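Local atomic coordinates of 2-dehydropantoate 2-reductase (Enterococcus faecium, PDB entry 3WFI), a protein that acts as a D-mandelate dehydrogenase, a nicotinamide-dependent oxidoreductase of the ketopantoate reductase family with a Rossmann fold. Residues 303-306 with 307-310; 179-182 with 183-187. One frame throughout, in Å; residues are numbered along the deposited sequence.

Contact 1: residues 303-306 with 307-310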
loop_
_atom_site.group_PDB
_atom_site.type_symbol
_atom_site.label_atom_id
_atom_site.label_comp_id
_atom_site.label_asym_id
_atom_site.label_seq_id
_atom_site.Cartn_x
_atom_site.Cartn_y
_atom_site.Cartn_z
ATOM N N HIS B 303 0.807 9.094 2.976
ATOM C CA HIS B 303 0.769 10.464 2.460
ATOM C C HIS B 303 -0.483 10.747 1.635
ATOM O O HIS B 303 -1.078 11.826 1.753
ATOM C CB HIS B 303 2.046 10.778 1.660
ATOM C CG HIS B 303 3.247 11.031 2.504
ATOM N ND1 HIS B 303 3.218 11.797 3.659
ATOM C CD2 HIS B 303 4.529 10.628 2.356
ATOM C CE1 HIS B 303 4.428 11.837 4.179
ATOM N NE2 HIS B 303 5.239 11.141 3.407
ATOM N N ALA B 304 -0.870 9.798 0.781
ATOM C CA ALA B 304 -2.095 9.933 0.003
ATOM C C ALA B 304 -3.328 10.051 0.916
ATOM O O ALA B 304 -4.263 10.809 0.619
ATOM C CB ALA B 304 -2.257 8.765 -0.959
ATOM N N LYS B 305 -3.314 9.315 2.026
ATOM C CA LYS B 305 -4.443 9.346 2.963
ATOM C C LYS B 305 -4.486 10.705 3.682
ATOM O O LYS B 305 -5.559 11.297 3.819
ATOM C CB LYS B 305 -4.339 8.218 3.985
ATOM C CG LYS B 305 -5.547 8.086 4.929
ATOM C CD LYS B 305 -6.813 7.644 4.207
ATOM C CE LYS B 305 -7.959 7.427 5.188
ATOM N NZ LYS B 305 -9.164 6.897 4.514
ATOM N N GLU B 306 -3.319 11.187 4.109
ATOM C CA GLU B 306 -3.168 12.561 4.621
ATOM C C GLU B 306 -3.782 13.555 3.634
ATOM O O GLU B 306 -4.624 14.371 3.993
ATOM C CB GLU B 306 -1.688 12.913 4.857
ATOM C CG GLU B 306 -1.028 12.207 6.033
ATOM C CD GLU B 306 0.486 12.365 6.039
ATOM O OE1 GLU B 306 1.044 12.764 4.997
ATOM O OE2 GLU B 306 1.112 12.113 7.093
ATOM N N ASP B 307 -3.361 13.465 2.382
ATOM C CA ASP B 307 -3.820 14.376 1.353
ATOM C C ASP B 307 -5.338 14.298 1.185
ATOM O O ASP B 307 -5.995 15.321 1.094
ATOM C CB ASP B 307 -3.125 14.094 0.023
ATOM C CG ASP B 307 -1.619 14.375 0.067
ATOM O OD1 ASP B 307 -1.161 15.132 0.943
ATOM O OD2 ASP B 307 -0.892 13.867 -0.812
ATOM N N SER B 308 -5.880 13.087 1.181
ATOM C CA SER B 308 -7.312 12.890 0.987
ATOM C C SER B 308 -8.152 13.482 2.122
ATOM O O SER B 308 -9.323 13.797 1.916
ATOM C CB SER B 308 -7.640 11.401 0.810
ATOM O OG SER B 308 -7.672 10.704 2.040
ATOM N N LEU B 309 -7.559 13.604 3.307
ATOM C CA LEU B 309 -8.196 14.250 4.456
ATOM C C LEU B 309 -7.862 15.744 4.562
ATOM O O LEU B 309 -8.204 16.372 5.551
ATOM C CB LEU B 309 -7.788 13.530 5.741
ATOM C CG LEU B 309 -8.225 12.073 5.840
ATOM C CD1 LEU B 309 -7.533 11.394 7.007
ATOM C CD2 LEU B 309 -9.738 11.976 5.983
ATOM N N ASN B 310 -7.195 16.298 3.544
ATOM C CA ASN B 310 -6.731 17.684 3.537
ATOM C C ASN B 310 -5.845 17.965 4.749
ATOM O O ASN B 310 -5.981 18.973 5.435
ATOM C CB ASN B 310 -7.901 18.697 3.442
ATOM C CG ASN B 310 -7.531 19.957 2.656
ATOM O OD1 ASN B 310 -7.631 21.068 3.178
ATOM N ND2 ASN B 310 -7.123 19.797 1.390
HETATM O O HOH W 1 -9.687 9.062 2.531
HETATM O O HOH W 2 0.240 15.070 3.364
#
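The carboxylate of Asp307 lays one face over the carbonyl oxygen of His303, with CG 3.1 Å from His303 O, while the backbone N of Asp307 donates to that same oxygen. The imidazole of His303 is gripped at its edge: ND1 gives a nearly straight bond (167°) of 2.7 Å to Glu306 OE1, which lies in the ring plane, although ND1 stands above the carboxylate's own plane. A water lies within hydrogen-bonding distance of both Glu306 OE1 and Asp307 OD1, though it may not serve both at once. Asp307 OD2 reaches Ser212 of the second subunit.

Serine suits the helix end because its short side chain can fold back. With OG between backbone N and carbonyl carbon (chi1 79°), Ser308 OG donates to Lys305 O at 2.8 Å, and Leu309 N supplies that oxygen's second bond at 3.1 Å. A water links Ser308 OG to Lys305 NZ. Asn310, at positive phi, is the C-prime residue of a Schellman motif, its N bonded to Asp307 O.

Since His303 NE2 bonds Asp275 while ND1 meets Glu306, the two carboxylates probably favour a protonated imidazole, which would offset part of the negative charge gathered here.

Contact 2: residues 179-182 with 183-187; sequences NIHY and SIYRK
The rings of His181 and Tyr185, four residues apart in the first turns of helix 180-191, lie side by side and point the same way, their centroids 5.6 Å apart and their planes inclined at 34°. This oblique arrangement puts the imidazole by the CD1-CE1 side of the phenol, and two flat, partly apolar groups suit such neighbouring positions.

Tyr182 and Arg186 cross at a slant. Arg186 CD comes within 4.1 Å of Tyr182 CE2, so a methylene, CD, and not the charged end, meets the ring. CG of Tyr182 is anti to its N (chi1 -176°), which swings the phenol out beside the backbone, with Ser183 N near the ring's edge. The arginine chain runs extended from CG to NE and carries the guanidinium away beyond the ring. On another side of the helix Ile180 CG2 packs 3.8 Å from Ile184 CD1, branched aliphatic chains running alongside each other.

Backbone bonds set this spacing: Tyr185 N donates to His181 O at 3.0 Å, and Arg186 N to Tyr182 O at 2.9 Å. Asn179 occupies the N-cap position without a side-chain capping bond, but its O accepts from Ser183 N at 3.0 Å.

Polar tips are held further out. Arg186 NE forms a salt bridge with Glu240, Tyr185 OH bonds Glu232, and Tyr182 OH bonds the backbone N of Asp237. The helix start thus joins two parts of the fold: Ile180 rests on strands 122-127 and 147-151 of the large mixed sheet, whereas Arg186 packs on helix 238-246.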
loop_
_atom_site.group_PDB
_atom_site.type_symbol
_atom_site.label_atom_id
_atom_site.label_comp_id
_atom_site.label_asym_id
_atom_site.label_seq_id
_atom_site.Cartn_x
_atom_site.Cartn_y
_atom_site.Cartn_z
ATOM N N ASN B 179 23.328 -2.829 23.319
ATOM C CA ASN B 179 22.118 -3.382 22.715
ATOM C C ASN B 179 21.119 -2.309 22.324
ATOM O O ASN B 179 20.032 -2.644 21.849
ATOM C CB ASN B 179 21.484 -4.376 23.679
ATOM C CG ASN B 179 20.401 -5.224 23.035
ATOM O OD1 ASN B 179 19.248 -5.186 23.462
ATOM N ND2 ASN B 179 20.760 -5.975 21.989
ATOM N N ILE B 180 21.514 -1.035 22.451
ATOM C CA ILE B 180 20.618 0.110 22.203
ATOM C C ILE B 180 20.222 0.162 20.725
ATOM O O ILE B 180 19.064 0.384 20.394
ATOM C CB ILE B 180 21.283 1.472 22.538
ATOM C CG1 ILE B 180 21.677 1.556 24.003
ATOM C CG2 ILE B 180 20.359 2.635 22.197
ATOM C CD1 ILE B 180 20.543 1.301 24.972
ATOM N N HIS B 181 21.198 -0.020 19.847
ATOM C CA HIS B 181 20.990 0.165 18.414
ATOM C C HIS B 181 20.015 -0.914 17.926
ATOM O O HIS B 181 19.060 -0.639 17.194
ATOM C CB HIS B 181 22.325 0.050 17.685
ATOM C CG HIS B 181 22.341 0.662 16.322
ATOM N ND1 HIS B 181 21.216 1.159 15.696
ATOM C CD2 HIS B 181 23.365 0.837 15.454
ATOM C CE1 HIS B 181 21.553 1.624 14.506
ATOM N NE2 HIS B 181 22.849 1.431 14.331
ATOM N N TYR B 182 20.263 -2.146 18.366
ATOM C CA TYR B 182 19.405 -3.276 18.057
ATOM C C TYR B 182 17.997 -3.022 18.543
ATOM O O TYR B 182 17.050 -3.221 17.788
ATOM C CB TYR B 182 19.933 -4.548 18.712
ATOM C CG TYR B 182 19.153 -5.813 18.364
ATOM C CD1 TYR B 182 19.637 -6.719 17.435
ATOM C CD2 TYR B 182 17.939 -6.103 18.989
ATOM C CE1 TYR B 182 18.948 -7.881 17.142
ATOM C CE2 TYR B 182 17.224 -7.258 18.697
ATOM C CZ TYR B 182 17.736 -8.148 17.768
ATOM O OH TYR B 182 17.030 -9.286 17.459
ATOM N N SER B 183 17.854 -2.571 19.793
ATOM C CA SER B 183 16.534 -2.433 20.393
ATOM C C SER B 183 15.757 -1.291 19.742
ATOM O O SER B 183 14.529 -1.357 19.627
ATOM C CB SER B 183 16.603 -2.276 21.926
ATOM O OG SER B 183 16.406 -0.935 22.302
ATOM N N ILE B 184 16.475 -0.271 19.270
ATOM C CA ILE B 184 15.871 0.835 18.533
ATOM C C ILE B 184 15.341 0.332 17.160
ATOM O O ILE B 184 14.260 0.736 16.711
ATOM C CB ILE B 184 16.873 2.015 18.306
ATOM C CG1 ILE B 184 17.350 2.713 19.588
ATOM C CG2 ILE B 184 16.309 3.056 17.333
ATOM C CD1 ILE B 184 16.783 2.285 20.916
ATOM N N TYR B 185 16.101 -0.532 16.487
ATOM C CA TYR B 185 15.625 -1.132 15.224
ATOM C C TYR B 185 14.418 -2.025 15.461
ATOM O O TYR B 185 13.457 -1.958 14.717
ATOM C CB TYR B 185 16.734 -1.893 14.496
ATOM C CG TYR B 185 17.337 -1.148 13.307
ATOM C CD1 TYR B 185 18.615 -0.605 13.370
ATOM C CD2 TYR B 185 16.634 -1.033 12.092
ATOM C CE1 TYR B 185 19.164 0.058 12.263
ATOM C CE2 TYR B 185 17.170 -0.377 10.988
ATOM C CZ TYR B 185 18.428 0.161 11.064
ATOM O OH TYR B 185 18.901 0.798 9.933
ATOM N N ARG B 186 14.451 -2.815 16.531
ATOM C CA ARG B 186 13.334 -3.703 16.873
ATOM C C ARG B 186 12.062 -2.915 17.159
ATOM O O ARG B 186 10.981 -3.249 16.668
ATOM C CB ARG B 186 13.709 -4.556 18.095
ATOM C CG ARG B 186 12.631 -5.511 18.596
ATOM C CD ARG B 186 13.300 -6.542 19.499
ATOM N NE ARG B 186 12.395 -7.460 20.182
ATOM C CZ ARG B 186 11.737 -7.190 21.305
ATOM N NH1 ARG B 186 11.801 -5.982 21.863
ATOM N NH2 ARG B 186 10.979 -8.134 21.859
ATOM N N LYS B 187 12.183 -1.860 17.958
ATOM C CA LYS B 187 11.059 -0.969 18.186
ATOM C C LYS B 187 10.564 -0.318 16.874
ATOM O O LYS B 187 9.365 -0.144 16.674
ATOM C CB LYS B 187 11.437 0.101 19.213
ATOM C CG LYS B 187 10.386 1.185 19.437
ATOM C CD LYS B 187 9.040 0.599 19.841
ATOM C CE LYS B 187 8.034 1.692 20.190
ATOM N NZ LYS B 187 6.627 1.217 20.011
#

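Contact 2 comes first along the chain, at the start of helix 180-191, directly after strand 174-176 at the edge of the eight-stranded sheet; contact 1 closes the last helix, 293-308. Their centres are 31 Å apart and their nearest atoms about 18 Å, so they do not touch. The two helices thus begin and end the helical C-terminal part. Contact 2 faces the Rossmann-type sheet, with the side chain of Ile184 about 6 Å from that of the NAD(+)-binding Asn105. Contact 1 meets the second subunit, while Glu306 lies about 8 Å from the side chains of Arg270 and Glu273, which also bind NAD(+).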